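PDB 3NZP: arginine decarboxylase from Campylobacter jejuni subsp. jejuni, which probably catalyses the pyridoxal-phosphate-dependent decarboxylation of arginine to agmatine, a step in polyamine and spermidine biosynthesis. Local coordinates for residues B[129-134]-B[151-156]; B[177-182]-B[226-231]. All blocks are in the same frame, centred on the assembly; numbering follows the deposited sequence.

Contact 1: residues B[129-134]-B[151-156]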
ATOM      1  N   ILE B 129     -14.343   2.143 -25.600  1.00 32.14           N
ATOM      2  CA  ILE B 129     -13.558   1.387 -24.658  1.00 33.49           C
ATOM      3  C   ILE B 129     -12.127   1.599 -25.097  1.00 34.98           C
ATOM      4  O   ILE B 129     -11.746   1.195 -26.198  1.00 38.63           O
ATOM      5  CB  ILE B 129     -13.907  -0.116 -24.708  1.00 32.74           C
ATOM      6  CG1 ILE B 129     -15.296  -0.340 -24.124  1.00 31.76           C
ATOM      7  CG2 ILE B 129     -12.902  -0.929 -23.903  1.00 22.29           C
ATOM      8  CD1 ILE B 129     -15.720  -1.782 -24.147  1.00 26.22           C
ATOM      9  N   THR B 130     -11.343   2.281 -24.273  1.00 33.30           N
ATOM     10  CA  THR B 130      -9.945   2.498 -24.620  1.00 36.50           C
ATOM     11  C   THR B 130      -9.141   1.456 -23.860  1.00 36.82           C
ATOM     12  O   THR B 130      -9.562   0.988 -22.796  1.00 36.49           O
ATOM     13  CB  THR B 130      -9.444   3.921 -24.240  1.00 31.58           C
ATOM     14  OG1 THR B 130      -9.843   4.239 -22.902  1.00 41.37           O
ATOM     15  CG2 THR B 130      -9.997   4.966 -25.200  1.00 28.79           C
ATOM     16  N   VAL B 131      -7.996   1.081 -24.413  1.00 35.59           N
ATOM     17  CA  VAL B 131      -7.138   0.083 -23.788  1.00 34.38           C
ATOM     18  C   VAL B 131      -5.672   0.540 -23.745  1.00 34.60           C
ATOM     19  O   VAL B 131      -5.009   0.643 -24.778  1.00 32.47           O
ATOM     20  CB  VAL B 131      -7.201  -1.273 -24.552  1.00 27.60           C
ATOM     21  CG1 VAL B 131      -6.441  -2.328 -23.777  1.00 29.16           C
ATOM     22  CG2 VAL B 131      -8.639  -1.705 -24.755  1.00 26.29           C
ATOM     23  N   ASN B 132      -5.169   0.815 -22.548  1.00 34.43           N
ATOM     24  CA  ASN B 132      -3.786   1.246 -22.395  1.00 33.66           C
ATOM     25  C   ASN B 132      -2.963   0.138 -21.764  1.00 36.72           C
ATOM     26  O   ASN B 132      -3.502  -0.900 -21.383  1.00 40.50           O
ATOM     27  CB  ASN B 132      -3.727   2.504 -21.539  1.00 30.08           C
ATOM     28  CG  ASN B 132      -4.393   3.677 -22.212  1.00 46.93           C
ATOM     29  OD1 ASN B 132      -4.018   4.058 -23.326  1.00 50.47           O
ATOM     30  ND2 ASN B 132      -5.394   4.259 -21.551  1.00 54.69           N
ATOM     31  N   GLY B 133      -1.655   0.344 -21.662  1.00 40.30           N
ATOM     32  CA  GLY B 133      -0.804  -0.674 -21.069  1.00 36.77           C
ATOM     33  C   GLY B 133      -0.075  -1.506 -22.108  1.00 34.41           C
ATOM     34  O   GLY B 133      -0.310  -1.366 -23.306  1.00 35.44           O
ATOM     35  N   PHE B 134       0.823  -2.372 -21.649  1.00 33.99           N
ATOM     36  CA  PHE B 134       1.583  -3.224 -22.550  1.00 34.59           C
ATOM     37  C   PHE B 134       0.718  -4.396 -22.949  1.00 35.76           C
ATOM     38  O   PHE B 134      -0.015  -4.943 -22.129  1.00 35.79           O
ATOM     39  CB  PHE B 134       2.860  -3.684 -21.863  1.00 42.56           C
ATOM     40  CG  PHE B 134       3.771  -2.550 -21.510  1.00 58.69           C
ATOM     41  CD1 PHE B 134       4.553  -1.940 -22.488  1.00 59.05           C
ATOM     42  CD2 PHE B 134       3.782  -2.027 -20.220  1.00 66.53           C
ATOM     43  CE1 PHE B 134       5.328  -0.828 -22.190  1.00 61.01           C
ATOM     44  CE2 PHE B 134       4.554  -0.911 -19.910  1.00 66.98           C
ATOM     45  CZ  PHE B 134       5.326  -0.312 -20.899  1.00 68.37           C
ATOM     46  N   HIS B 151     -18.332  -3.891 -30.201  1.00 37.27           N
ATOM     47  CA  HIS B 151     -17.918  -2.813 -29.310  1.00 40.26           C
ATOM     48  C   HIS B 151     -17.100  -1.728 -29.974  1.00 41.64           C
ATOM     49  O   HIS B 151     -16.434  -1.955 -30.976  1.00 53.48           O
ATOM     50  CB  HIS B 151     -17.109  -3.375 -28.140  1.00 40.00           C
ATOM     51  CG  HIS B 151     -17.909  -3.582 -26.899  1.00 39.63           C
ATOM     52  ND1 HIS B 151     -17.779  -4.704 -26.110  1.00 44.32           N
ATOM     53  CD2 HIS B 151     -18.850  -2.809 -26.307  1.00 45.21           C
ATOM     54  CE1 HIS B 151     -18.608  -4.614 -25.084  1.00 51.06           C
ATOM     55  NE2 HIS B 151     -19.269  -3.473 -25.181  1.00 51.58           N
ATOM     56  N   ASN B 152     -17.143  -0.538 -29.399  1.00 43.28           N
ATOM     57  CA  ASN B 152     -16.377   0.562 -29.941  1.00 38.98           C
ATOM     58  C   ASN B 152     -15.039   0.593 -29.206  1.00 42.37           C
ATOM     59  O   ASN B 152     -14.800   1.469 -28.376  1.00 44.70           O
ATOM     60  CB  ASN B 152     -17.138   1.848 -29.707  1.00 43.32           C
ATOM     61  CG  ASN B 152     -16.409   3.043 -30.227  1.00 46.57           C
ATOM     62  OD1 ASN B 152     -16.894   4.166 -30.110  1.00 60.84           O
ATOM     63  ND2 ASN B 152     -15.234   2.822 -30.809  1.00 53.40           N
ATOM     64  N   ILE B 153     -14.162  -0.362 -29.513  1.00 40.39           N
ATOM     65  CA  ILE B 153     -12.876  -0.441 -28.827  1.00 33.34           C
ATOM     66  C   ILE B 153     -11.718   0.191 -29.592  1.00 33.38           C
ATOM     67  O   ILE B 153     -11.677   0.155 -30.821  1.00 29.78           O
ATOM     68  CB  ILE B 153     -12.538  -1.915 -28.474  1.00 29.70           C
ATOM     69  CG1 ILE B 153     -11.269  -1.977 -27.630  1.00 27.39           C
ATOM     70  CG2 ILE B 153     -12.378  -2.736 -29.733  1.00 25.47           C
ATOM     71  CD1 ILE B 153     -10.946  -3.364 -27.103  1.00 35.53           C
ATOM     72  N   THR B 154     -10.792   0.787 -28.845  1.00 33.82           N
ATOM     73  CA  THR B 154      -9.606   1.436 -29.408  1.00 29.22           C
ATOM     74  C   THR B 154      -8.379   0.924 -28.671  1.00 28.34           C
ATOM     75  O   THR B 154      -8.285   1.057 -27.451  1.00 27.82           O
ATOM     76  CB  THR B 154      -9.649   2.990 -29.221  1.00 31.83           C
ATOM     77  OG1 THR B 154     -10.747   3.545 -29.961  1.00 37.27           O
ATOM     78  CG2 THR B 154      -8.348   3.628 -29.699  1.00 20.28           C
ATOM     79  N   LEU B 155      -7.440   0.330 -29.399  1.00 30.18           N
ATOM     80  CA  LEU B 155      -6.208  -0.165 -28.780  1.00 30.07           C
ATOM     81  C   LEU B 155      -5.144   0.913 -28.879  1.00 30.43           C
ATOM     82  O   LEU B 155      -4.709   1.262 -29.972  1.00 40.82           O
ATOM     83  CB  LEU B 155      -5.705  -1.415 -29.502  1.00 15.68           C
ATOM     84  CG  LEU B 155      -6.087  -2.781 -28.939  1.00 20.89           C
ATOM     85  CD1 LEU B 155      -7.454  -2.763 -28.313  1.00 16.42           C
ATOM     86  CD2 LEU B 155      -6.015  -3.783 -30.061  1.00 11.62           C
ATOM     87  N   THR B 156      -4.720   1.444 -27.742  1.00 26.71           N
ATOM     88  CA  THR B 156      -3.694   2.475 -27.743  1.00 27.45           C
ATOM     89  C   THR B 156      -2.289   1.853 -27.680  1.00 31.10           C
ATOM     90  O   THR B 156      -1.932   1.222 -26.682  1.00 32.60           O
ATOM     91  CB  THR B 156      -3.890   3.427 -26.553  1.00 28.68           C
ATOM     92  OG1 THR B 156      -5.165   4.069 -26.656  1.00 31.29           O
ATOM     93  CG2 THR B 156      -2.805   4.475 -26.530  1.00 38.86           C
TER
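The His151 ring carries the methyl of Ile129 on one face. Ile129 CD1 stands over the ring centre, 3.9 Å from the His151 centroid and 6° off its normal, a CH-pi contact. His151 NE2 makes a weak hydrogen bond to the carbonyl of Asn123. The other flat group is the Asn132 amide. Its OD1 lies against Thr156, 3.3 Å from Thr156 CB. Its ND2 is hydrogen-bonded to Glu109. With CG anti to the carbonyl carbon (chi1 -65°), Asn132 CG is set on the Thr156 side of its CB.

The backbones run parallel. Ile129 N bonds to Asn152 O at 2.9 Å, and Thr154 N bonds to Ile129 O at 2.8 Å. Further along, Thr156 N reaches Val131 O at 3.1 Å, while the bond from Val131 N to Thr154 O is weak. Ile129, Val131, Ile153 and Leu155 share one face of the sheet. There Val131 CG2 touches both neighbours, 3.7 Å from Ile153 CD1 and 3.9 Å from Leu155 CD1. Helix 137-148 packs on Ile153 and Leu155. Thr130 and Thr154 face the other way, and Thr130 OG1 bonds to Glu320. Asn132 touches the bound pyridoxal phosphate and packs on Cys483 of the second subunit. The strands are neighbours in a beta-alpha-beta unit of the TIM-type barrel, whose C-terminal strand ends form the cofactor site.

Contact 2: residues B[177-182]-B[226-231]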
ATOM      1  N   LYS B 177     -12.190  -4.856 -37.150  1.00 34.47           N
ATOM      2  CA  LYS B 177     -10.918  -4.587 -36.498  1.00 36.16           C
ATOM      3  C   LYS B 177     -11.042  -3.393 -35.561  1.00 33.44           C
ATOM      4  O   LYS B 177     -11.802  -2.452 -35.814  1.00 34.05           O
ATOM      5  CB  LYS B 177      -9.796  -4.367 -37.525  1.00 38.12           C
ATOM      6  CG  LYS B 177     -10.266  -4.038 -38.943  1.00 46.17           C
ATOM      7  CD  LYS B 177      -9.106  -3.952 -39.944  1.00 37.81           C
ATOM      8  CE  LYS B 177      -8.348  -5.271 -40.087  1.00 47.99           C
ATOM      9  NZ  LYS B 177      -9.218  -6.402 -40.540  1.00 50.98           N
ATOM     10  N   PRO B 178     -10.306  -3.430 -34.441  1.00 33.54           N
ATOM     11  CA  PRO B 178     -10.363  -2.332 -33.477  1.00 28.48           C
ATOM     12  C   PRO B 178      -9.720  -1.056 -33.992  1.00 32.28           C
ATOM     13  O   PRO B 178      -8.978  -1.058 -34.977  1.00 28.98           O
ATOM     14  CB  PRO B 178      -9.637  -2.905 -32.267  1.00 27.70           C
ATOM     15  CG  PRO B 178      -8.636  -3.833 -32.886  1.00 23.04           C
ATOM     16  CD  PRO B 178      -9.403  -4.504 -33.978  1.00 20.92           C
ATOM     17  N   ASN B 179     -10.035   0.045 -33.329  1.00 35.85           N
ATOM     18  CA  ASN B 179      -9.466   1.324 -33.689  1.00 34.16           C
ATOM     19  C   ASN B 179      -8.101   1.389 -33.063  1.00 36.89           C
ATOM     20  O   ASN B 179      -7.889   0.888 -31.962  1.00 40.34           O
ATOM     21  CB  ASN B 179     -10.320   2.451 -33.150  1.00 39.18           C
ATOM     22  CG  ASN B 179     -11.449   2.779 -34.062  1.00 46.29           C
ATOM     23  OD1 ASN B 179     -12.404   3.464 -33.667  1.00 46.41           O
ATOM     24  ND2 ASN B 179     -11.354   2.305 -35.309  1.00 40.57           N
ATOM     25  N   ILE B 180      -7.171   2.015 -33.762  1.00 37.58           N
ATOM     26  CA  ILE B 180      -5.821   2.129 -33.258  1.00 37.70           C
ATOM     27  C   ILE B 180      -5.555   3.506 -32.656  1.00 39.92           C
ATOM     28  O   ILE B 180      -5.911   4.524 -33.239  1.00 43.65           O
ATOM     29  CB  ILE B 180      -4.825   1.855 -34.385  1.00 41.00           C
ATOM     30  CG1 ILE B 180      -4.959   0.396 -34.841  1.00 38.74           C
ATOM     31  CG2 ILE B 180      -3.425   2.180 -33.918  1.00 42.17           C
ATOM     32  CD1 ILE B 180      -4.075   0.017 -36.017  1.00 42.76           C
ATOM     33  N   GLY B 181      -4.952   3.536 -31.473  1.00 37.83           N
ATOM     34  CA  GLY B 181      -4.642   4.809 -30.842  1.00 30.26           C
ATOM     35  C   GLY B 181      -3.142   4.903 -30.630  1.00 30.04           C
ATOM     36  O   GLY B 181      -2.494   3.883 -30.389  1.00 29.62           O
ATOM     37  N   LEU B 182      -2.568   6.100 -30.728  1.00 28.70           N
ATOM     38  CA  LEU B 182      -1.122   6.233 -30.516  1.00 34.64           C
ATOM     39  C   LEU B 182      -0.823   7.100 -29.299  1.00 30.60           C
ATOM     40  O   LEU B 182      -1.248   8.250 -29.236  1.00 31.54           O
ATOM     41  CB  LEU B 182      -0.437   6.837 -31.752  1.00 34.05           C
ATOM     42  CG  LEU B 182      -0.509   6.043 -33.058  1.00 28.72           C
ATOM     43  CD1 LEU B 182       0.335   6.734 -34.107  1.00 27.05           C
ATOM     44  CD2 LEU B 182      -0.006   4.628 -32.836  1.00 37.90           C
ATOM     45  N   GLN B 226      -7.819   2.977 -39.254  1.00 39.29           N
ATOM     46  CA  GLN B 226      -7.948   2.675 -37.841  1.00 36.71           C
ATOM     47  C   GLN B 226      -7.401   3.752 -36.931  1.00 42.78           C
ATOM     48  O   GLN B 226      -7.966   4.017 -35.870  1.00 52.63           O
ATOM     49  CB  GLN B 226      -7.271   1.351 -37.521  1.00 37.14           C
ATOM     50  CG  GLN B 226      -7.679   0.227 -38.462  1.00 55.03           C
ATOM     51  CD  GLN B 226      -9.176   0.214 -38.761  1.00 59.00           C
ATOM     52  OE1 GLN B 226     -10.015   0.121 -37.854  1.00 52.18           O
ATOM     53  NE2 GLN B 226      -9.515   0.304 -40.049  1.00 55.23           N
ATOM     54  N   PHE B 227      -6.297   4.375 -37.331  1.00 32.72           N
ATOM     55  CA  PHE B 227      -5.699   5.428 -36.527  1.00 29.22           C
ATOM     56  C   PHE B 227      -6.722   6.550 -36.329  1.00 32.14           C
ATOM     57  O   PHE B 227      -6.900   7.390 -37.201  1.00 43.69           O
ATOM     58  CB  PHE B 227      -4.439   5.937 -37.217  1.00 19.11           C
ATOM     59  CG  PHE B 227      -3.690   6.966 -36.431  1.00 27.11           C
ATOM     60  CD1 PHE B 227      -3.833   7.056 -35.055  1.00 30.81           C
ATOM     61  CD2 PHE B 227      -2.825   7.844 -37.071  1.00 31.60           C
ATOM     62  CE1 PHE B 227      -3.127   8.007 -34.319  1.00 40.94           C
ATOM     63  CE2 PHE B 227      -2.111   8.800 -36.349  1.00 37.66           C
ATOM     64  CZ  PHE B 227      -2.265   8.883 -34.967  1.00 39.63           C
ATOM     65  N   THR B 228      -7.398   6.568 -35.185  1.00 32.53           N
ATOM     66  CA  THR B 228      -8.396   7.600 -34.945  1.00 36.60           C
ATOM     67  C   THR B 228      -8.133   8.578 -33.802  1.00 36.23           C
ATOM     68  O   THR B 228      -8.796   9.620 -33.725  1.00 37.03           O
ATOM     69  CB  THR B 228      -9.771   6.978 -34.727  1.00 35.95           C
ATOM     70  OG1 THR B 228      -9.721   6.064 -33.624  1.00 29.25           O
ATOM     71  CG2 THR B 228     -10.201   6.253 -35.970  1.00 39.62           C
HETATM   72  N   MSE B 229      -7.211   8.249 -32.900  1.00 30.43           N
HETATM   73  CA  MSE B 229      -6.903   9.162 -31.799  1.00 35.86           C
HETATM   74  C   MSE B 229      -5.516   9.008 -31.213  1.00 31.70           C
HETATM   75  O   MSE B 229      -4.914   7.935 -31.276  1.00 32.34           O
HETATM   76  CB  MSE B 229      -7.922   9.042 -30.654  1.00 33.20           C
HETATM   77  CG  MSE B 229      -7.840   7.760 -29.861  1.00 49.62           C
HETATM   78 SE   MSE B 229      -8.674   7.839 -28.069  1.00 71.54          SE
HETATM   79  CE  MSE B 229     -10.546   8.081 -28.532  1.00 52.34           C
ATOM     80  N   ILE B 230      -5.008  10.115 -30.674  1.00 30.15           N
ATOM     81  CA  ILE B 230      -3.720  10.132 -29.999  1.00 37.07           C
ATOM     82  C   ILE B 230      -4.055  10.311 -28.515  1.00 34.21           C
ATOM     83  O   ILE B 230      -5.059  10.935 -28.167  1.00 29.09           O
ATOM     84  CB  ILE B 230      -2.796  11.307 -30.438  1.00 27.41           C
ATOM     85  CG1 ILE B 230      -3.455  12.642 -30.191  1.00 27.07           C
ATOM     86  CG2 ILE B 230      -2.479  11.211 -31.890  1.00 31.29           C
ATOM     87  CD1 ILE B 230      -2.509  13.754 -30.475  1.00 26.74           C
ATOM     88  N   HIS B 231      -3.214   9.765 -27.647  1.00 36.11           N
ATOM     89  CA  HIS B 231      -3.452   9.832 -26.217  1.00 40.90           C
ATOM     90  C   HIS B 231      -2.162  10.120 -25.464  1.00 43.04           C
ATOM     91  O   HIS B 231      -1.078   9.721 -25.900  1.00 43.32           O
ATOM     92  CB  HIS B 231      -4.071   8.488 -25.761  1.00 52.03           C
ATOM     93  CG  HIS B 231      -4.026   8.244 -24.282  1.00 61.45           C
ATOM     94  ND1 HIS B 231      -3.014   7.526 -23.679  1.00 73.11           N
ATOM     95  CD2 HIS B 231      -4.865   8.616 -23.285  1.00 66.29           C
ATOM     96  CE1 HIS B 231      -3.231   7.468 -22.376  1.00 70.06           C
ATOM     97  NE2 HIS B 231      -4.348   8.122 -22.111  1.00 69.70           N
TER
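Four backbone hydrogen bonds join strands 179-182 and 227-231 in parallel, with the short axes turned 28° from each other. Ile180 pairs with Phe227 through Gln226 O and Thr228 N. Leu182 pairs with Ile230 through Met229 O and His231 N. The bond from Leu182 N to Met229 O is 3.0 Å, and that from His231 N to Leu182 O is 2.9 Å. Thr228 and Met229 therefore lie opposite the single residue Gly181, which makes a beta bulge in strand 227-231.

Leu182 packs on the ring of Phe227. The two side chains cross at about a right angle. Leu182 CD1 lies over one ring face, offset toward the rim, 3.5 Å from Phe227 CZ. Leu182 CG is 3.5 Å from Phe227 CE1. Phe227 CG, anti to the backbone N (chi1 -176°), is set on the Leu182 side of its CB. The carbonyl oxygen of Ile180 lies in the ring plane at the edge, 3.7 Å from Phe227 CD1. Nearer the start of the strands, Ile180 CG1 rests on Gln226 CB at 3.7 Å. Asn179 CB meets Thr228 OG1 at 3.7 Å. Leu218 of helix 208-220 touches both Ile180 and Phe227, and Leu182 packs on Leu211 and Ala214 of the same helix.

His231 closes the strand. Its side chain leads away from segment 177-182 to touch the pyridoxal phosphate, and its NE2 has a weak hydrogen bond to Glu320. Backbone amides and hydrocarbon thus hold the two strands together, while the imidazole at the end of strand 227-231 lines the cofactor pocket.

Overall arrangement
After barrel strands 79-84 and 107-110, the chain runs through strand 128-131, turns back along helix 137-148 and enters strand 152-157. Contact 1 closes that loop of 16 residues. The chain then passes helix 160-170 and reaches strand 179-183. Contact 2 closes a longer loop of 43 residues, which holds helix 208-220 and ends at strand 227-231. The two loops follow in series and neither nest nor cross. Strands 152-157 and 179-183 are neighbours, with probable hydrogen bonds between Leu155 and both Asn179 and Gly181. The contacts therefore tie four consecutive strands of the eight-stranded barrel. At the pocket, Asn132 packs against His231, and both touch the cofactor.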